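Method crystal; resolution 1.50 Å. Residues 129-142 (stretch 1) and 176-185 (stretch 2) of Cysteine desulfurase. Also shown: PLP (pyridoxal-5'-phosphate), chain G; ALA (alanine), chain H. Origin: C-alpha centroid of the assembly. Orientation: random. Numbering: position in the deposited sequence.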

ATOM      1  N   THR B 129     -20.102  -3.190  17.748  1.00 16.44           N
ATOM      2  CA  THR B 129     -20.170  -2.959  16.314  1.00 16.77           C
ATOM      3  C   THR B 129     -21.546  -3.360  15.833  1.00 18.79           C
ATOM      4  O   THR B 129     -22.413  -3.626  16.603  1.00 16.54           O
ATOM      5  CB  THR B 129     -19.015  -3.672  15.656  1.00 19.50           C
ATOM      6  OG1 THR B 129     -18.987  -3.337  14.269  1.00 19.84           O
ATOM      7  CG2 THR B 129     -19.222  -5.158  15.667  1.00 20.72           C
ATOM      8  N   THR B 130     -21.748  -3.362  14.519  1.00 20.49           N
ATOM      9  CA  THR B 130     -23.020  -3.799  13.891  1.00 18.91           C
ATOM     10  C   THR B 130     -22.903  -5.264  13.510  1.00 19.38           C
ATOM     11  O   THR B 130     -21.839  -5.765  13.273  1.00 20.68           O
ATOM     12  CB  THR B 130     -23.450  -2.937  12.681  1.00 21.17           C
ATOM     13  OG1 THR B 130     -22.787  -3.415  11.491  1.00 18.58           O
ATOM     14  CG2 THR B 130     -23.221  -1.532  12.837  1.00 19.77           C
ATOM     15  N   PRO B 131     -24.026  -5.889  13.217  1.00 18.08           N
ATOM     16  CA  PRO B 131     -23.964  -7.245  12.737  1.00 20.99           C
ATOM     17  C   PRO B 131     -23.826  -7.302  11.254  1.00 20.15           C
ATOM     18  O   PRO B 131     -23.915  -8.367  10.742  1.00 27.35           O
ATOM     19  CB  PRO B 131     -25.329  -7.814  13.075  1.00 20.41           C
ATOM     20  CG  PRO B 131     -26.216  -6.653  13.124  1.00 20.93           C
ATOM     21  CD  PRO B 131     -25.390  -5.464  13.519  1.00 20.08           C
ATOM     22  N   TYR B 132     -23.625  -6.197  10.585  1.00 17.17           N
ATOM     23  CA  TYR B 132     -23.569  -6.214   9.146  1.00 17.15           C
ATOM     24  C   TYR B 132     -22.225  -5.859   8.570  1.00 19.94           C
ATOM     25  O   TYR B 132     -22.106  -5.601   7.397  1.00 19.64           O
ATOM     26  CB  TYR B 132     -24.589  -5.224   8.583  1.00 16.49           C
ATOM     27  CG  TYR B 132     -25.954  -5.170   9.228  1.00 16.85           C
ATOM     28  CD1 TYR B 132     -26.893  -6.128   8.981  1.00 17.23           C
ATOM     29  CD2 TYR B 132     -26.312  -4.128   9.984  1.00 18.50           C
ATOM     30  CE1 TYR B 132     -28.150  -6.064   9.537  1.00 17.51           C
ATOM     31  CE2 TYR B 132     -27.552  -4.052  10.537  1.00 19.56           C
ATOM     32  CZ  TYR B 132     -28.468  -5.040  10.316  1.00 19.26           C
ATOM     33  OH  TYR B 132     -29.679  -4.944  10.891  1.00 21.35           O
ATOM     34  N   GLU B 133     -21.232  -5.843   9.424  1.00 19.91           N
ATOM     35  CA  GLU B 133     -19.934  -5.446   8.994  1.00 17.35           C
ATOM     36  C   GLU B 133     -19.231  -6.307   7.943  1.00 17.50           C
ATOM     37  O   GLU B 133     -19.340  -7.473   7.961  1.00 18.14           O
ATOM     38  CB  GLU B 133     -19.026  -5.333  10.212  1.00 18.87           C
ATOM     39  CG  GLU B 133     -19.466  -4.331  11.274  1.00 19.69           C
ATOM     40  CD  GLU B 133     -19.543  -2.879  10.787  1.00 22.71           C
ATOM     41  OE1 GLU B 133     -18.594  -2.439  10.145  1.00 23.53           O
ATOM     42  OE2 GLU B 133     -20.545  -2.233  11.051  1.00 21.17           O
ATOM     43  N   HIS B 134     -18.499  -5.647   7.057  1.00 17.05           N
ATOM     44  CA  HIS B 134     -17.629  -6.301   6.108  1.00 15.45           C
ATOM     45  C   HIS B 134     -16.538  -6.927   7.004  1.00 15.77           C
ATOM     46  O   HIS B 134     -16.280  -6.423   8.059  1.00 15.48           O
ATOM     47  CB  HIS B 134     -17.046  -5.227   5.178  1.00 17.28           C
ATOM     48  CG  HIS B 134     -15.941  -5.675   4.286  1.00 16.62           C
ATOM     49  ND1 HIS B 134     -16.088  -5.816   2.931  1.00 19.86           N
ATOM     50  CD2 HIS B 134     -14.648  -5.912   4.546  1.00 12.72           C
ATOM     51  CE1 HIS B 134     -14.934  -6.165   2.405  1.00 15.93           C
ATOM     52  NE2 HIS B 134     -14.048  -6.232   3.363  1.00 20.67           N
ATOM     53  N   HIS B 135     -15.918  -7.993   6.548  1.00 14.41           N
ATOM     54  CA  HIS B 135     -14.925  -8.731   7.329  1.00 14.76           C
ATOM     55  C   HIS B 135     -13.787  -7.824   7.790  1.00 13.88           C
ATOM     56  O   HIS B 135     -13.188  -8.081   8.882  1.00 15.86           O
ATOM     57  CB  HIS B 135     -14.399  -9.895   6.575  1.00 15.91           C
ATOM     58  CG  HIS B 135     -15.473 -10.909   6.230  1.00 15.64           C
ATOM     59  ND1 HIS B 135     -15.396 -11.729   5.125  1.00 17.24           N
ATOM     60  CD2 HIS B 135     -16.668 -11.129   6.802  1.00 15.45           C
ATOM     61  CE1 HIS B 135     -16.504 -12.487   5.074  1.00 16.78           C
ATOM     62  NE2 HIS B 135     -17.315 -12.099   6.036  1.00 16.79           N
ATOM     63  N   SER B 136     -13.419  -6.800   7.041  1.00 14.57           N
ATOM     64  CA  SER B 136     -12.318  -5.936   7.458  1.00 14.05           C
ATOM     65  C   SER B 136     -12.646  -5.060   8.651  1.00 14.65           C
ATOM     66  O   SER B 136     -11.784  -4.608   9.293  1.00 15.72           O
ATOM     67  CB  SER B 136     -11.820  -5.081   6.318  1.00 15.56           C
ATOM     68  OG  SER B 136     -11.180  -5.857   5.370  1.00 15.82           O
ATOM     69  N   ASP B 137     -13.915  -4.869   8.920  1.00 14.01           N
ATOM     70  CA  ASP B 137     -14.345  -4.127  10.111  1.00 14.50           C
ATOM     71  C   ASP B 137     -14.909  -5.079  11.171  1.00 15.20           C
ATOM     72  O   ASP B 137     -15.624  -4.643  11.997  1.00 17.65           O
ATOM     73  CB  ASP B 137     -15.343  -3.003   9.822  1.00 17.35           C
ATOM     74  CG  ASP B 137     -15.422  -1.963  10.984  1.00 18.00           C
ATOM     75  OD1 ASP B 137     -14.429  -1.804  11.655  1.00 18.27           O
ATOM     76  OD2 ASP B 137     -16.468  -1.366  11.178  1.00 20.04           O
ATOM     77  N   LEU B 138     -14.567  -6.345  11.084  1.00 15.77           N
ATOM     78  CA  LEU B 138     -15.016  -7.331  12.049  1.00 15.79           C
ATOM     79  C   LEU B 138     -13.854  -8.118  12.615  1.00 16.30           C
ATOM     80  O   LEU B 138     -13.655  -8.111  13.782  1.00 16.77           O
ATOM     81  CB  LEU B 138     -16.032  -8.252  11.408  1.00 16.99           C
ATOM     82  CG  LEU B 138     -16.505  -9.378  12.289  1.00 19.40           C
ATOM     83  CD1 LEU B 138     -17.055  -8.806  13.557  1.00 20.78           C
ATOM     84  CD2 LEU B 138     -17.546 -10.213  11.597  1.00 21.54           C
ATOM     85  N   LEU B 139     -13.086  -8.747  11.758  1.00 14.22           N
ATOM     86  CA  LEU B 139     -11.990  -9.574  12.175  1.00 14.54           C
ATOM     87  C   LEU B 139     -10.997  -8.896  13.080  1.00 15.57           C
ATOM     88  O   LEU B 139     -10.558  -9.505  14.051  1.00 16.01           O
ATOM     89  CB  LEU B 139     -11.290 -10.214  10.960  1.00 18.34           C
ATOM     90  CG  LEU B 139     -11.783 -11.569  10.519  1.00 18.32           C
ATOM     91  CD1 LEU B 139     -13.244 -11.540  10.167  1.00 19.87           C
ATOM     92  CD2 LEU B 139     -10.928 -12.073   9.371  1.00 19.14           C
ATOM     93  N   PRO B 140     -10.542  -7.651  12.785  1.00 13.99           N
ATOM     94  CA  PRO B 140      -9.615  -7.078  13.735  1.00 15.24           C
ATOM     95  C   PRO B 140     -10.178  -6.969  15.141  1.00 15.21           C
ATOM     96  O   PRO B 140      -9.379  -7.086  16.114  1.00 16.03           O
ATOM     97  CB  PRO B 140      -9.253  -5.701  13.101  1.00 15.11           C
ATOM     98  CG  PRO B 140      -9.550  -5.910  11.634  1.00 15.16           C
ATOM     99  CD  PRO B 140     -10.778  -6.785  11.624  1.00 14.29           C
ATOM    100  N   TRP B 141     -11.461  -6.708  15.287  1.00 15.18           N
ATOM    101  CA  TRP B 141     -12.072  -6.550  16.588  1.00 14.84           C
ATOM    102  C   TRP B 141     -12.241  -7.917  17.229  1.00 18.14           C
ATOM    103  O   TRP B 141     -12.075  -8.048  18.484  1.00 16.88           O
ATOM    104  CB  TRP B 141     -13.382  -5.818  16.488  1.00 14.36           C
ATOM    105  CG  TRP B 141     -13.270  -4.506  15.708  1.00 17.41           C
ATOM    106  CD1 TRP B 141     -13.937  -4.261  14.567  1.00 19.18           C
ATOM    107  CD2 TRP B 141     -12.439  -3.436  15.981  1.00 18.09           C
ATOM    108  NE1 TRP B 141     -13.575  -3.041  14.098  1.00 20.94           N
ATOM    109  CE2 TRP B 141     -12.611  -2.539  14.909  1.00 18.35           C
ATOM    110  CE3 TRP B 141     -11.486  -3.156  16.966  1.00 20.72           C
ATOM    111  CZ2 TRP B 141     -11.908  -1.313  14.842  1.00 20.05           C
ATOM    112  CZ3 TRP B 141     -10.786  -1.917  16.882  1.00 24.37           C
ATOM    113  CH2 TRP B 141     -11.047  -1.045  15.845  1.00 20.42           C
ATOM    114  N   GLN B 142     -12.577  -8.923  16.430  1.00 15.84           N
ATOM    115  CA  GLN B 142     -12.640 -10.324  16.937  1.00 17.03           C
ATOM    116  C   GLN B 142     -11.358 -10.793  17.447  1.00 18.24           C
ATOM    117  O   GLN B 142     -11.320 -11.450  18.532  1.00 18.69           O
ATOM    118  CB  GLN B 142     -13.137 -11.264  15.834  1.00 18.35           C
ATOM    119  CG  GLN B 142     -14.587 -11.107  15.510  1.00 17.53           C
ATOM    120  CD  GLN B 142     -14.982 -11.984  14.328  1.00 20.91           C
ATOM    121  OE1 GLN B 142     -14.170 -12.170  13.406  1.00 21.83           O
ATOM    122  NE2 GLN B 142     -16.180 -12.448  14.305  1.00 24.03           N
ATOM    123  N   LYS B 176     -15.838   0.755  25.476  1.00 17.02           N
ATOM    124  CA  LYS B 176     -14.580   1.408  25.296  1.00 16.83           C
ATOM    125  C   LYS B 176     -14.431   1.974  23.859  1.00 15.42           C
ATOM    126  O   LYS B 176     -13.826   3.049  23.666  1.00 16.39           O
ATOM    127  CB  LYS B 176     -13.452   0.448  25.628  1.00 18.45           C
ATOM    128  CG  LYS B 176     -12.028   1.005  25.558  1.00 23.42           C
ATOM    129  CD  LYS B 176     -11.786   1.638  26.885  1.00 27.65           C
ATOM    130  CE  LYS B 176     -10.362   2.117  26.978  1.00 30.39           C
ATOM    131  NZ  LYS B 176     -10.247   2.694  28.355  1.00 37.13           N
ATOM    132  N   LEU B 177     -14.976   1.213  22.923  1.00 15.18           N
ATOM    133  CA  LEU B 177     -14.799   1.557  21.482  1.00 14.53           C
ATOM    134  C   LEU B 177     -16.045   1.013  20.770  1.00 14.41           C
ATOM    135  O   LEU B 177     -16.533  -0.066  21.062  1.00 14.73           O
ATOM    136  CB  LEU B 177     -13.512   0.953  20.984  1.00 14.34           C
ATOM    137  CG  LEU B 177     -13.150   1.288  19.487  1.00 14.50           C
ATOM    138  CD1 LEU B 177     -11.634   1.432  19.314  1.00 15.87           C
ATOM    139  CD2 LEU B 177     -13.697   0.272  18.524  1.00 15.14           C
ATOM    140  N   VAL B 178     -16.434   1.801  19.784  1.00 14.64           N
ATOM    141  CA  VAL B 178     -17.598   1.519  18.903  1.00 13.54           C
ATOM    142  C   VAL B 178     -17.036   1.618  17.465  1.00 13.04           C
ATOM    143  O   VAL B 178     -16.468   2.704  17.138  1.00 13.07           O
ATOM    144  CB  VAL B 178     -18.692   2.471  19.112  1.00 13.66           C
ATOM    145  CG1 VAL B 178     -19.856   2.240  18.155  1.00 15.66           C
ATOM    146  CG2 VAL B 178     -19.280   2.445  20.544  1.00 14.92           C
ATOM    147  N   ALA B 179     -17.259   0.590  16.667  1.00 13.55           N
ATOM    148  CA  ALA B 179     -16.851   0.591  15.279  1.00 13.17           C
ATOM    149  C   ALA B 179     -18.046   0.305  14.396  1.00 12.87           C
ATOM    150  O   ALA B 179     -18.674  -0.686  14.543  1.00 16.54           O
ATOM    151  CB  ALA B 179     -15.774  -0.436  15.041  1.00 16.29           C
ATOM    152  N   VAL B 180     -18.325   1.194  13.465  1.00 12.53           N
ATOM    153  CA  VAL B 180     -19.455   0.971  12.572  1.00 13.43           C
ATOM    154  C   VAL B 180     -19.161   1.366  11.132  1.00 14.18           C
ATOM    155  O   VAL B 180     -18.388   2.231  10.851  1.00 13.45           O
ATOM    156  CB  VAL B 180     -20.714   1.723  13.015  1.00 14.36           C
ATOM    157  CG1 VAL B 180     -21.088   1.353  14.459  1.00 16.89           C
ATOM    158  CG2 VAL B 180     -20.499   3.196  12.884  1.00 17.05           C
ATOM    159  N   GLN B 181     -19.870   0.706  10.237  1.00 13.59           N
ATOM    160  CA  GLN B 181     -19.763   1.031   8.859  1.00 14.45           C
ATOM    161  C   GLN B 181     -20.760   2.150   8.599  1.00 13.69           C
ATOM    162  O   GLN B 181     -21.753   2.209   9.169  1.00 14.03           O
ATOM    163  CB  GLN B 181     -20.110  -0.174   7.993  1.00 12.77           C
ATOM    164  CG  GLN B 181     -21.553  -0.532   8.058  1.00 16.77           C
ATOM    165  CD  GLN B 181     -21.907  -1.891   7.490  1.00 20.08           C
ATOM    166  OE1 GLN B 181     -21.081  -2.629   7.023  1.00 18.41           O
ATOM    167  NE2 GLN B 181     -23.160  -2.182   7.526  1.00 16.07           N
ATOM    168  N   HIS B 182     -20.426   3.061   7.727  1.00 11.20           N
ATOM    169  CA  HIS B 182     -21.334   4.069   7.306  1.00 12.33           C
ATOM    170  C   HIS B 182     -22.415   3.509   6.396  1.00 13.03           C
ATOM    171  O   HIS B 182     -23.636   3.815   6.534  1.00 13.70           O
ATOM    172  CB  HIS B 182     -20.557   5.200   6.636  1.00 13.68           C
ATOM    173  CG  HIS B 182     -21.260   6.437   6.398  1.00 12.88           C
ATOM    174  ND1 HIS B 182     -20.603   7.575   5.939  1.00 13.70           N
ATOM    175  CD2 HIS B 182     -22.570   6.802   6.500  1.00 13.36           C
ATOM    176  CE1 HIS B 182     -21.445   8.569   5.805  1.00 15.00           C
ATOM    177  NE2 HIS B 182     -22.646   8.122   6.139  1.00 15.64           N
ATOM    178  N   VAL B 183     -22.007   2.753   5.407  1.00 12.62           N
ATOM    179  CA  VAL B 183     -22.869   2.040   4.438  1.00 12.30           C
ATOM    180  C   VAL B 183     -22.444   0.624   4.334  1.00 12.86           C
ATOM    181  O   VAL B 183     -21.301   0.297   4.211  1.00 13.38           O
ATOM    182  CB  VAL B 183     -22.688   2.715   3.044  1.00 12.46           C
ATOM    183  CG1 VAL B 183     -23.495   1.965   1.918  1.00 14.92           C
ATOM    184  CG2 VAL B 183     -23.093   4.176   3.080  1.00 14.27           C
ATOM    185  N   SER B 184     -23.426  -0.314   4.336  1.00 13.61           N
ATOM    186  CA  SER B 184     -23.224  -1.692   4.100  1.00 14.13           C
ATOM    187  C   SER B 184     -22.947  -2.030   2.618  1.00 13.81           C
ATOM    188  O   SER B 184     -23.773  -1.658   1.805  1.00 16.06           O
ATOM    189  CB  SER B 184     -24.458  -2.463   4.513  1.00 17.28           C
ATOM    190  OG  SER B 184     -24.324  -3.833   4.102  1.00 17.85           O
ATOM    191  N   ASN B 185     -21.856  -2.731   2.339  1.00 15.43           N
ATOM    192  CA  ASN B 185     -21.516  -3.123   0.981  1.00 15.30           C
ATOM    193  C   ASN B 185     -22.397  -4.243   0.461  1.00 16.44           C
ATOM    194  O   ASN B 185     -22.306  -4.556  -0.687  1.00 17.40           O
ATOM    195  CB  ASN B 185     -20.050  -3.549   0.944  1.00 16.23           C
ATOM    196  CG  ASN B 185     -19.785  -4.809   1.750  1.00 19.55           C
ATOM    197  OD1 ASN B 185     -20.137  -4.878   2.962  1.00 22.38           O
ATOM    198  ND2 ASN B 185     -19.175  -5.787   1.124  1.00 19.51           N
TER
HETATM  199  N1  PLP G 400     -15.592  -1.969   4.338  1.00 20.50           N
HETATM  200  C2  PLP G 400     -16.622  -1.773   3.470  1.00 24.78           C
HETATM  201  C2A PLP G 400     -17.978  -1.313   3.959  1.00 28.80           C
HETATM  202  C3  PLP G 400     -16.368  -2.060   2.117  1.00 26.38           C
HETATM  203  O3  PLP G 400     -17.359  -1.876   1.209  1.00 33.10           O
HETATM  204  C4  PLP G 400     -15.070  -2.449   1.699  1.00 27.53           C
HETATM  205  C4A PLP G 400     -14.869  -2.814   0.175  1.00 34.01           C
HETATM  206  C5  PLP G 400     -14.047  -2.543   2.677  1.00 21.39           C
HETATM  207  C6  PLP G 400     -14.314  -2.321   4.011  1.00 23.74           C
HETATM  208  C5A PLP G 400     -12.663  -3.008   2.236  1.00 24.25           C
HETATM  209  O4P PLP G 400     -12.072  -1.985   1.378  1.00 15.48           O
HETATM  210  P   PLP G 400     -10.695  -2.411   0.809  1.00 12.13           P
HETATM  211  O1P PLP G 400     -10.343  -1.309  -0.070  1.00 15.64           O
HETATM  212  O2P PLP G 400     -10.954  -3.710   0.043  1.00 17.09           O
HETATM  213  O3P PLP G 400      -9.790  -2.651   1.925  1.00 11.67           O
HETATM  214  N   ALA H 401     -15.953  -3.809  -0.237  1.00 34.80           N
HETATM  215  CA  ALA H 401     -15.909  -4.414  -1.657  1.00 35.96           C
HETATM  216  C   ALA H 401     -16.910  -5.542  -2.003  1.00 30.14           C
HETATM  217  O   ALA H 401     -17.920  -5.616  -1.262  1.00 27.35           O
HETATM  218  CB  ALA H 401     -14.535  -4.920  -2.142  1.00 37.18           C
HETATM  219  OXT ALA H 401     -16.862  -6.318  -3.029  1.00 37.63           O
HETATM  220  O   HOH W   1     -22.129  -5.252   4.731  1.00 20.92           O

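Residues 129-142 and 176-185 of cysteine desulfurase pack a looping segment against a strand and the loop that follows it, burying 516 Å² in all. The strand runs through Gln181; the opposing segment meets it at Thr129, whose CA lies 5.0 Å from CA of Ala179, then folds through a type I turn from Thr130 to Glu133 and enters a helix at Leu139, with Leu138 as the N-cap. At the close approach, Thr129 adopts the t rotamer, from which OG1 donates to the backbone O of Ala179 at 2.7 Å; CA of Thr129 also lies 3.2 Å from that O of Ala179, a CA-H...O contact.

The turn organises its own side chains before they reach the strand. Thr130, in the p rotamer, places OG1 where it accepts from N of Tyr132 (3.0 Å) and donates to OE2 of Glu133 (2.6 Å). Glu133 starts with its CA-to-CB bond pointing away, but successive m torsions at chi1 and chi2 fold the chain back, so that the carboxylate end comes nearer and OE2 accepts from the backbone N of Gln181 at 3.1 Å. The same OE2 thus ties the turn to the strand. Close by, OE1 of Glu133 and OD2 of Asp137 are 2.6 Å apart, so close that one of the acid groups probably carries a proton and donates it. On the apolar side of Thr130, CG2 meets CG1 of Val180 at 3.9 Å.

Asp137, in the t rotamer, uses OD1 to accept from NE1 of Trp141 (2.9 Å, nearly linear at 172°). With chi1 m and chi2 118°, the CA-to-CB bond of Trp141 points toward the strand, and the indole packs against it: CD2 of Leu177 sits over the face of its six-membered ring, 4.1 Å from the centroid, in a CH-pi contact, while CB of Ala179 packs 3.8 Å from CE2 of Trp141. The small Ala179 side chain lies close to both the indole and the acid, its CB 3.9 Å from OD1 of Asp137.

Beyond the strand, a water joins the stretches, donating to O of Tyr132 and OD1 of Asn185 and accepting from OG of Ser184, each at 2.7 Å. Asn185, in the p rotamer, directs ND2 to the bound alanine, donating to its O at 2.7 Å. This amide nitrogen also lies at the edge of the His134 ring, 3.6 Å from ND1 of His134. His134, chi1 t, lays one ring face over PLP, with CD2 of His134 3.6 Å from C6 of the cofactor, so both stretches contribute to the pocket holding PLP and alanine.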